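Local coordinates for protein Two-component system response regulator (Bacteroides fragilis, PDB 2QR3) that probably regulates transcription as a two-component response regulator, this piece being the N-terminal receiver domain predicted to accept the phosphoryl signal, at residues 5-10 against 31-36; 53-58 against 66-71; 82-87 against 118-123; 17-22 against 109-114. All coordinates share one frame; numbering follows the deposited sequence. Where two conformers were deposited one is given.

Overall arrangement
All four contacts belong to one receiver domain, a parallel five-stranded sheet with helices on both sides. Contacts 1 and 3 are buried. Contact 1 ties two neighbouring strands by backbone bonds, whereas contact 3 rests a helix on the sheet mainly through methyl groups, with a proline ring against a helix carbonyl. Contact 2 is partly buried and varied, with an aromatic pair and side-chain hydrogen bonds where strand 48-54 gives way to the loop before helix 67-77. Contact 4 lies at the surface, a tryptophan edge against a helix. Helix 113-124 serves contacts 3 and 4, and F86 of contact 3 touches W111 and K109 of contact 4. D10, D54 and K109 link contacts 1, 2 and 4.

Contact 1. Residues 5-10 against 31-36; sequences TIIIVD and ITLSSP
I31 is gripped at both ends of its backbone: I8 N donates to I31 O at 2.7 Å. I31 N in turn donates to I6 O at 2.9 Å. The ladder continues from L33 N to I8 O, then from D10 N to L33 O at 3.2 Å, as expected of parallel strands; the two axes run 17° apart. I31 also leans on strand 5-9 through its side chain, whose CD1 meets T5 CG2 obliquely at 3.8 Å. L33 lies on that same face. Its CG sits between the backbone N and the carbonyl carbon (chi1 55°), and its CD1 rests 4.0 Å from both V9 CG1 and V9 CG2, while CD2 reaches I7 CG2 at 3.9 Å. I8 occupies the other face beside T32, the two side chains pointing the same way with I8 CD1 4.1 Å from T32 CG2. Beyond the ladder, S34 OG donates to D10 O at 2.6 Å, in the carbonyl plane; the D10 carboxylate instead pairs with K109. Helix 13-23 connects strands 5-9 and 29-33 in a beta-alpha-beta unit. I8 packs on L16 of that helix, and I7, V9 and L33 face helix 36-45.

Contact 2. Residues 53-58 against 66-71; sequences LDMNFT and EGLFWL
F57 turns an edge toward one face of the W70 indole. F57 CD2 comes within 3.4 Å of W70 CD1, and the F57 ring and the five-membered ring stand at 58°, an edge-to-face pair. With F57 CG anti to the backbone N (chi1 -176°), the phenyl ring lies beside W70. On the opposite face of the indole lies F69 CE2, so W70 is held between two phenylalanines. Its rotation is further fixed by W70 NE1, which donates to T58 OG1 at 3.1 Å with the hydroxyl close to the ring plane. Deeper in, L53 CD2 is wedged at the helix backbone, 3.5 Å from G67 O and 3.6 Å from L71 N. G67 N closes on M55 O at 2.8 Å, approaching from above the carbonyl plane, and this bond brings the helix start right up to the turn. The M55 chain bends so that CE meets L68 CG at 3.9 Å.

The outer side is looser and more polar. There N56 ND2 donates to E66 OE1 at 3.0 Å, with the amide and carboxylate planes 70° apart; N56 ND2 also bonds D91. Close by, residues 60-64 of the connecting loop were not modelled. D54 OD1 accepts from N56 N, forming an Asx turn at the end of strand 48-54. This is the loop after the third strand of a CheY-like receiver domain, where D54 is the predicted phosphoacceptor.

Contact 3. Residues 82-87 against 118-123; sequences PVVLFT and ETLLNA
A123 O is the polar atom that the strand side approaches most closely: just before strand 83-88, P82 brings CB and CG up to it. P82 CG is 3.3 Å from A123 O, a van der Waals approach, and P82 CB is 4.3 Å from A123 CB. One turn back, A123 N donates to T119 O at 2.9 Å, a turn of helix 113-124 that sets the A123 and T119 side chains on the flank facing V84. The T119 hydroxyl is engaged within the helix too, with K115 O, which leaves the methyl to meet the strand: T119 CG2 lies 4.0 Å from V84 CG1, the two side chains crossing obliquely.

V84 has the largest share of the contact. With CG1 anti to the backbone N (chi1 175°), its other branch, CG2, points at A123 CB and comes within 3.5 Å, the tightest apolar approach here. L120 brings CD2 to V84, 4.2 Å from both V84 CB and V84 CG2, and the same methyl also packs on I6 CD1, two strands along the same face of the sheet.

The strand and the helix run close to antiparallel, at 161°, with their axes 9.4 Å apart. V84 also packs on V50 and L52 of the neighbouring strand, and T119 on D105 and V107. No hydrogen bond joins the two segments. Between them the hold is apolar, methyl against methyl with the P82 ring at a helix carbonyl, and it depends on shape and not on directed bonds.

Contact 4. Residues 17-22 against 109-114; sequences TAVQLL and KPWDNQ
W111 and L22 make the main apolar meeting. L22 CD1 comes up at the indole's edge, near the ring plane, 3.4 Å from W111 NE1 and 4.1 Å from W111 CE2. A18 CB likewise meets the edge, at W111 CZ2, 4.0 Å away; V19 CG2 approaches the same CZ2 obliquely at 4.5 Å. W111 CG lies between its backbone N and carbonyl carbon (chi1 64°), and from there the indole extends to helix 13-23. Inward, W111 also meets the ring of F86 and packs on L116.

The amide of N113 adds a mixed contact. L22 crosses it at about a right angle, its CD2 3.7 Å from N113 CG and its CD1 3.6 Å from N113 OD1.

No polar bond passes between the two segments. Inside 109-114, W111 NE1 makes a weak hydrogen bond to N113 OD1 at 3.0 Å, so the L22 methyl CD1 shares this corner with that pair. D112, the N-cap of helix 113-124, bonds K115 N through its side chain.

Helices 13-23 and 113-124 lie on the same side of the sheet, and W111 fills the angle between them. Just before it come K109, salt-bridged to D10, and the cis peptide to P110, the lysine-proline pair characteristic of CheY-like receiver domains.

Contact 1. Residues 5-10 against 31-36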
# COMPACT_ATOMS: atom_id res chain seq x y z
N THR A 5 -0.50 -5.18 -11.39
CA THR A 5 0.36 -5.50 -10.28
C THR A 5 0.02 -4.64 -9.06
O THR A 5 -0.30 -3.47 -9.21
CB THR A 5 1.82 -5.30 -10.72
OG1 THR A 5 2.10 -6.23 -11.81
CG2 THR A 5 2.77 -5.56 -9.56
N ILE A 6 0.10 -5.24 -7.87
CA ILE A 6 0.04 -4.48 -6.60
C ILE A 6 1.32 -4.72 -5.83
O ILE A 6 1.86 -5.83 -5.85
CB ILE A 6 -1.15 -4.91 -5.73
CG1 ILE A 6 -1.23 -4.05 -4.46
CG2 ILE A 6 -1.12 -6.41 -5.37
CD1 ILE A 6 -2.61 -4.19 -3.72
N ILE A 7 1.82 -3.68 -5.17
CA ILE A 7 3.01 -3.82 -4.31
C ILE A 7 2.50 -3.64 -2.85
O ILE A 7 1.78 -2.68 -2.55
CB ILE A 7 4.07 -2.75 -4.65
CG1 ILE A 7 4.59 -2.95 -6.09
CG2 ILE A 7 5.25 -2.76 -3.65
CD1 ILE A 7 5.31 -1.75 -6.56
N ILE A 8 2.87 -4.57 -1.98
CA ILE A 8 2.59 -4.46 -0.54
C ILE A 8 3.90 -4.26 0.22
O ILE A 8 4.86 -5.05 0.06
CB ILE A 8 1.82 -5.70 -0.03
CG1 ILE A 8 0.54 -5.88 -0.88
CG2 ILE A 8 1.41 -5.52 1.41
CD1 ILE A 8 0.73 -6.86 -1.91
N VAL A 9 3.94 -3.21 1.03
CA VAL A 9 5.15 -2.78 1.70
C VAL A 9 4.82 -2.86 3.19
O VAL A 9 3.99 -2.10 3.69
CB VAL A 9 5.51 -1.30 1.32
CG1 VAL A 9 6.82 -0.88 2.01
CG2 VAL A 9 5.57 -1.10 -0.23
N ASP A 10 5.49 -3.75 3.90
CA ASP A 10 5.20 -3.89 5.35
C ASP A 10 6.41 -4.53 6.04
O ASP A 10 7.09 -5.38 5.45
CB ASP A 10 3.94 -4.75 5.55
CG ASP A 10 3.26 -4.51 6.92
OD1 ASP A 10 3.86 -4.87 7.97
OD2 ASP A 10 2.13 -3.96 6.96
N ILE A 31 3.35 -8.31 -5.35
CA ILE A 31 4.73 -8.18 -4.92
C ILE A 31 4.74 -7.72 -3.46
O ILE A 31 4.12 -6.71 -3.13
CB ILE A 31 5.48 -7.19 -5.80
CG1 ILE A 31 5.54 -7.73 -7.23
CG2 ILE A 31 6.87 -6.94 -5.22
CD1 ILE A 31 6.13 -6.77 -8.25
N THR A 32 5.43 -8.46 -2.60
CA THR A 32 5.54 -8.07 -1.19
C THR A 32 6.99 -7.77 -0.89
O THR A 32 7.90 -8.46 -1.40
CB THR A 32 5.05 -9.20 -0.24
OG1 THR A 32 5.81 -10.40 -0.50
CG2 THR A 32 3.55 -9.48 -0.48
N LEU A 33 7.23 -6.75 -0.08
CA LEU A 33 8.62 -6.39 0.27
C LEU A 33 8.70 -5.63 1.58
O LEU A 33 7.69 -5.13 2.05
CB LEU A 33 9.26 -5.57 -0.85
CG LEU A 33 8.55 -4.30 -1.29
CD1 LEU A 33 9.05 -3.10 -0.46
CD2 LEU A 33 8.85 -4.07 -2.77
N SER A 34 9.90 -5.54 2.16
CA SER A 34 10.11 -4.80 3.39
C SER A 34 11.35 -3.89 3.28
O SER A 34 11.81 -3.31 4.28
CB SER A 34 10.29 -5.81 4.55
OG SER A 34 9.16 -6.67 4.63
N SER A 35 11.88 -3.75 2.07
CA SER A 35 13.11 -3.00 1.83
C SER A 35 12.91 -1.74 0.98
O SER A 35 12.37 -1.84 -0.10
CB SER A 35 14.11 -3.92 1.10
OG SER A 35 15.07 -3.15 0.39
N PRO A 36 13.39 -0.56 1.44
CA PRO A 36 13.36 0.65 0.62
C PRO A 36 14.06 0.45 -0.74
O PRO A 36 13.60 0.96 -1.76
CB PRO A 36 14.17 1.65 1.45
CG PRO A 36 14.15 1.15 2.82
CD PRO A 36 13.98 -0.33 2.77

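Contact 2. Residues 53-58 against 66-71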
# COMPACT_ATOMS: atom_id res chain seq x y z
N LEU A 53 0.76 0.53 1.71
CA LEU A 53 1.92 0.99 2.48
C LEU A 53 1.69 1.02 4.00
O LEU A 53 0.85 1.78 4.52
CB LEU A 53 2.37 2.39 2.01
CG LEU A 53 3.54 3.08 2.74
CD1 LEU A 53 4.86 2.32 2.53
CD2 LEU A 53 3.64 4.54 2.21
N ASP A 54 2.50 0.23 4.71
CA ASP A 54 2.55 0.18 6.18
C ASP A 54 2.81 1.58 6.75
O ASP A 54 3.79 2.23 6.41
CB ASP A 54 3.69 -0.81 6.56
CG ASP A 54 3.95 -0.98 8.07
OD1 ASP A 54 3.27 -0.41 8.95
OD2 ASP A 54 4.91 -1.75 8.34
N MET A 55 1.93 2.02 7.65
CA MET A 55 2.00 3.34 8.27
C MET A 55 3.33 3.47 9.02
O MET A 55 3.86 4.58 9.19
CB MET A 55 0.82 3.42 9.25
CG MET A 55 0.29 4.76 9.69
SD MET A 55 -0.40 5.92 8.45
CE MET A 55 1.14 6.83 8.55
N ASN A 56 3.87 2.33 9.46
CA ASN A 56 5.08 2.32 10.29
C ASN A 56 6.29 1.80 9.54
O ASN A 56 7.30 1.41 10.15
CB ASN A 56 4.84 1.46 11.53
CG ASN A 56 3.68 1.94 12.37
OD1 ASN A 56 2.78 1.15 12.71
ND2 ASN A 56 3.66 3.22 12.70
N PHE A 57 6.19 1.75 8.21
CA PHE A 57 7.28 1.23 7.40
C PHE A 57 8.62 1.84 7.83
O PHE A 57 8.76 3.07 7.88
CB PHE A 57 7.02 1.49 5.90
CG PHE A 57 8.06 0.89 5.00
CD1 PHE A 57 8.48 -0.43 5.18
CD2 PHE A 57 8.62 1.63 3.98
CE1 PHE A 57 9.45 -0.98 4.35
CE2 PHE A 57 9.59 1.08 3.14
CZ PHE A 57 10.00 -0.22 3.33
N THR A 58 9.60 0.97 8.12
CA THR A 58 10.97 1.38 8.58
C THR A 58 11.02 2.06 9.96
O THR A 58 11.95 2.82 10.24
CB THR A 58 11.77 2.26 7.55
OG1 THR A 58 11.20 3.57 7.47
CG2 THR A 58 11.81 1.61 6.17
N GLU A 66 8.49 7.53 8.74
CA GLU A 66 7.72 6.31 8.59
C GLU A 66 6.83 6.36 7.36
O GLU A 66 7.26 6.77 6.29
CB GLU A 66 6.95 6.00 9.88
CG GLU A 66 7.85 5.55 11.04
CD GLU A 66 7.14 5.44 12.37
OE1 GLU A 66 5.91 5.15 12.39
OE2 GLU A 66 7.81 5.61 13.41
N GLY A 67 5.58 5.93 7.52
CA GLY A 67 4.65 5.86 6.40
C GLY A 67 4.45 7.17 5.67
O GLY A 67 4.41 7.17 4.43
N LEU A 68 4.33 8.27 6.41
CA LEU A 68 4.06 9.56 5.74
C LEU A 68 5.23 10.00 4.87
O LEU A 68 5.06 10.49 3.76
CB LEU A 68 3.68 10.63 6.76
CG LEU A 68 2.37 10.32 7.48
CD1 LEU A 68 2.19 11.27 8.65
CD2 LEU A 68 1.20 10.42 6.47
N PHE A 69 6.44 9.79 5.39
CA PHE A 69 7.64 10.03 4.60
C PHE A 69 7.65 9.25 3.29
O PHE A 69 7.88 9.81 2.20
CB PHE A 69 8.88 9.67 5.43
CG PHE A 69 10.14 9.69 4.64
CD1 PHE A 69 10.84 10.87 4.44
CD2 PHE A 69 10.60 8.53 4.04
CE1 PHE A 69 12.00 10.89 3.68
CE2 PHE A 69 11.75 8.53 3.26
CZ PHE A 69 12.45 9.73 3.09
N TRP A 70 7.38 7.95 3.38
CA TRP A 70 7.37 7.09 2.18
C TRP A 70 6.24 7.41 1.22
O TRP A 70 6.39 7.34 0.00
CB TRP A 70 7.38 5.60 2.60
CG TRP A 70 8.69 5.25 3.21
CD1 TRP A 70 8.96 4.98 4.54
CD2 TRP A 70 9.95 5.19 2.53
NE1 TRP A 70 10.31 4.72 4.70
CE2 TRP A 70 10.94 4.85 3.49
CE3 TRP A 70 10.33 5.36 1.20
CZ2 TRP A 70 12.28 4.69 3.15
CZ3 TRP A 70 11.67 5.21 0.86
CH2 TRP A 70 12.63 4.89 1.84
N LEU A 71 5.09 7.80 1.77
CA LEU A 71 3.98 8.24 0.91
C LEU A 71 4.46 9.40 0.06
O LEU A 71 4.22 9.48 -1.15
CB LEU A 71 2.78 8.68 1.78
CG LEU A 71 1.71 9.57 1.15
CD1 LEU A 71 0.88 8.80 0.10
CD2 LEU A 71 0.79 10.06 2.30

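Contact 3. Residues 82-87 against 118-123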
# COMPACT_ATOMS: atom_id res chain seq x y z
N PRO A 82 -1.74 5.38 -7.10
CA PRO A 82 -2.49 5.38 -5.84
C PRO A 82 -1.72 4.68 -4.72
O PRO A 82 -1.20 3.60 -4.94
CB PRO A 82 -3.74 4.54 -6.16
CG PRO A 82 -3.89 4.72 -7.67
CD PRO A 82 -2.49 4.71 -8.19
N VAL A 83 -1.68 5.33 -3.55
CA VAL A 83 -1.06 4.73 -2.36
C VAL A 83 -2.11 4.64 -1.28
O VAL A 83 -2.76 5.66 -0.93
CB VAL A 83 0.12 5.60 -1.85
CG1 VAL A 83 0.67 4.98 -0.54
CG2 VAL A 83 1.24 5.68 -2.90
N VAL A 84 -2.32 3.42 -0.78
CA VAL A 84 -3.28 3.20 0.30
C VAL A 84 -2.46 2.90 1.57
O VAL A 84 -1.62 2.02 1.54
CB VAL A 84 -4.20 2.00 -0.04
CG1 VAL A 84 -5.15 1.68 1.16
CG2 VAL A 84 -5.03 2.31 -1.31
N LEU A 85 -2.70 3.64 2.64
CA LEU A 85 -1.98 3.42 3.92
C LEU A 85 -2.63 2.27 4.69
O LEU A 85 -3.86 2.13 4.69
CB LEU A 85 -2.01 4.72 4.75
CG LEU A 85 -1.24 5.86 4.07
CD1 LEU A 85 -1.54 7.15 4.82
CD2 LEU A 85 0.30 5.57 4.06
N PHE A 86 -1.80 1.46 5.37
CA PHE A 86 -2.28 0.30 6.14
C PHE A 86 -1.91 0.68 7.57
O PHE A 86 -0.71 0.74 7.92
CB PHE A 86 -1.51 -0.95 5.68
CG PHE A 86 -2.24 -2.25 5.86
CD1 PHE A 86 -3.58 -2.33 6.23
CD2 PHE A 86 -1.58 -3.45 5.55
CE1 PHE A 86 -4.25 -3.56 6.35
CE2 PHE A 86 -2.24 -4.69 5.67
CZ PHE A 86 -3.57 -4.74 6.06
N THR A 87 -2.93 0.93 8.40
CA THR A 87 -2.70 1.59 9.69
C THR A 87 -3.29 0.82 10.88
O THR A 87 -4.41 0.36 10.82
CB THR A 87 -3.25 3.06 9.67
OG1 THR A 87 -2.90 3.71 10.90
CG2 THR A 87 -4.76 3.08 9.55
N GLU A 118 -11.73 -4.60 -1.30
CA GLU A 118 -12.56 -3.59 -1.93
C GLU A 118 -11.90 -2.24 -2.00
O GLU A 118 -11.97 -1.58 -3.04
CB GLU A 118 -13.92 -3.51 -1.25
CG GLU A 118 -14.70 -4.80 -1.53
CD GLU A 118 -16.19 -4.67 -1.27
OE1 GLU A 118 -16.62 -3.70 -0.61
OE2 GLU A 118 -16.92 -5.58 -1.73
N THR A 119 -11.25 -1.84 -0.91
CA THR A 119 -10.48 -0.58 -0.88
C THR A 119 -9.40 -0.58 -1.93
O THR A 119 -9.19 0.42 -2.61
CB THR A 119 -9.91 -0.31 0.52
OG1 THR A 119 -11.00 -0.21 1.46
CG2 THR A 119 -9.06 0.97 0.58
N LEU A 120 -8.71 -1.73 -2.07
CA LEU A 120 -7.57 -1.81 -3.00
C LEU A 120 -8.07 -1.83 -4.45
O LEU A 120 -7.54 -1.14 -5.29
CB LEU A 120 -6.71 -3.04 -2.72
CG LEU A 120 -5.92 -2.90 -1.42
CD1 LEU A 120 -5.39 -4.31 -0.97
CD2 LEU A 120 -4.78 -1.85 -1.56
N LEU A 121 -9.11 -2.60 -4.72
CA LEU A 121 -9.71 -2.58 -6.07
C LEU A 121 -10.19 -1.18 -6.43
O LEU A 121 -9.91 -0.70 -7.55
CB LEU A 121 -10.85 -3.58 -6.20
CG LEU A 121 -10.53 -5.06 -5.97
CD1 LEU A 121 -11.80 -5.91 -5.89
CD2 LEU A 121 -9.62 -5.62 -7.05
N ASN A 122 -10.91 -0.52 -5.53
CA ASN A 122 -11.37 0.84 -5.80
C ASN A 122 -10.19 1.80 -6.03
O ASN A 122 -10.23 2.63 -6.92
CB ASN A 122 -12.31 1.33 -4.69
CG ASN A 122 -13.65 0.58 -4.67
OD1 ASN A 122 -13.95 -0.21 -5.57
ND2 ASN A 122 -14.45 0.82 -3.63
N ALA A 123 -9.13 1.68 -5.22
CA ALA A 123 -7.99 2.58 -5.38
C ALA A 123 -7.31 2.41 -6.72
O ALA A 123 -6.83 3.38 -7.31
CB ALA A 123 -6.96 2.39 -4.24

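Contact 4. Residues 17-22 against 109-114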
# COMPACT_ATOMS: atom_id res chain seq x y z
N THR A 17 2.55 -12.31 4.23
CA THR A 17 2.02 -13.66 3.98
C THR A 17 0.49 -13.62 3.85
O THR A 17 -0.07 -14.17 2.90
CB THR A 17 2.48 -14.65 5.09
OG1 THR A 17 3.91 -14.74 5.08
CG2 THR A 17 1.89 -16.05 4.92
N ALA A 18 -0.18 -12.97 4.80
CA ALA A 18 -1.65 -12.95 4.81
C ALA A 18 -2.19 -12.20 3.61
O ALA A 18 -3.14 -12.62 2.98
CB ALA A 18 -2.17 -12.34 6.09
N VAL A 19 -1.61 -11.04 3.31
CA VAL A 19 -2.22 -10.20 2.28
C VAL A 19 -2.01 -10.82 0.91
O VAL A 19 -2.90 -10.78 0.05
CB VAL A 19 -1.68 -8.74 2.38
CG1 VAL A 19 -2.19 -7.91 1.20
CG2 VAL A 19 -2.12 -8.12 3.70
N GLN A 20 -0.83 -11.44 0.73
CA GLN A 20 -0.50 -12.13 -0.52
C GLN A 20 -1.56 -13.19 -0.76
O GLN A 20 -2.16 -13.27 -1.84
CB GLN A 20 0.92 -12.73 -0.42
CG GLN A 20 1.31 -13.80 -1.44
CD GLN A 20 2.03 -13.24 -2.66
OE1 GLN A 20 3.12 -12.64 -2.56
NE2 GLN A 20 1.44 -13.48 -3.84
N LEU A 21 -1.83 -13.99 0.27
CA LEU A 21 -2.85 -15.03 0.17
C LEU A 21 -4.22 -14.45 -0.18
O LEU A 21 -4.96 -15.03 -0.98
CB LEU A 21 -2.91 -15.86 1.47
CG LEU A 21 -3.97 -16.97 1.56
CD1 LEU A 21 -3.95 -17.92 0.38
CD2 LEU A 21 -3.76 -17.75 2.86
N LEU A 22 -4.57 -13.31 0.42
CA LEU A 22 -5.86 -12.72 0.19
C LEU A 22 -5.99 -12.13 -1.22
O LEU A 22 -7.09 -12.12 -1.78
CB LEU A 22 -6.16 -11.63 1.24
CG LEU A 22 -6.32 -12.10 2.68
CD1 LEU A 22 -6.18 -10.94 3.69
CD2 LEU A 22 -7.65 -12.87 2.87
N LYS A 109 -5.79 -1.87 10.53
CA LYS A 109 -5.51 -3.22 11.03
C LYS A 109 -5.98 -3.28 12.51
O LYS A 109 -5.81 -2.30 13.22
CB LYS A 109 -4.03 -3.50 11.04
CG LYS A 109 -3.26 -3.28 9.77
CD LYS A 109 -1.75 -3.25 10.11
CE LYS A 109 -0.88 -3.59 8.90
NZ LYS A 109 0.61 -3.54 9.13
N PRO A 110 -6.56 -4.40 12.96
CA PRO A 110 -6.87 -5.60 12.18
C PRO A 110 -7.93 -5.26 11.15
O PRO A 110 -8.88 -4.52 11.44
CB PRO A 110 -7.41 -6.58 13.24
CG PRO A 110 -7.92 -5.70 14.35
CD PRO A 110 -7.00 -4.53 14.38
N TRP A 111 -7.74 -5.78 9.94
CA TRP A 111 -8.61 -5.47 8.82
C TRP A 111 -9.78 -6.45 8.67
O TRP A 111 -9.80 -7.53 9.30
CB TRP A 111 -7.79 -5.43 7.52
CG TRP A 111 -7.18 -6.73 7.14
CD1 TRP A 111 -7.71 -7.64 6.30
CD2 TRP A 111 -5.91 -7.27 7.58
NE1 TRP A 111 -6.87 -8.74 6.19
CE2 TRP A 111 -5.75 -8.53 6.95
CE3 TRP A 111 -4.90 -6.81 8.43
CZ2 TRP A 111 -4.64 -9.34 7.16
CZ3 TRP A 111 -3.77 -7.62 8.63
CH2 TRP A 111 -3.65 -8.88 8.01
N ASP A 112 -10.74 -6.06 7.85
CA ASP A 112 -11.78 -6.95 7.40
C ASP A 112 -11.35 -7.39 6.01
O ASP A 112 -10.93 -6.54 5.19
CB ASP A 112 -13.15 -6.25 7.40
CG ASP A 112 -14.22 -7.07 6.69
OD1 ASP A 112 -14.88 -7.90 7.36
OD2 ASP A 112 -14.33 -6.94 5.45
N ASN A 113 -11.39 -8.69 5.73
CA ASN A 113 -10.83 -9.21 4.48
C ASN A 113 -11.50 -8.64 3.23
O ASN A 113 -10.83 -8.22 2.28
CB ASN A 113 -10.91 -10.74 4.42
CG ASN A 113 -9.96 -11.41 5.39
OD1 ASN A 113 -9.02 -10.80 5.86
ND2 ASN A 113 -10.20 -12.71 5.66
N GLN A 114 -12.83 -8.59 3.25
CA GLN A 114 -13.54 -8.04 2.08
C GLN A 114 -13.35 -6.54 1.92
O GLN A 114 -13.17 -6.09 0.80
CB GLN A 114 -15.03 -8.44 2.05
CG GLN A 114 -15.69 -8.28 0.66
CD GLN A 114 -15.21 -9.30 -0.41
OE1 GLN A 114 -14.45 -10.24 -0.12
NE2 GLN A 114 -15.66 -9.11 -1.65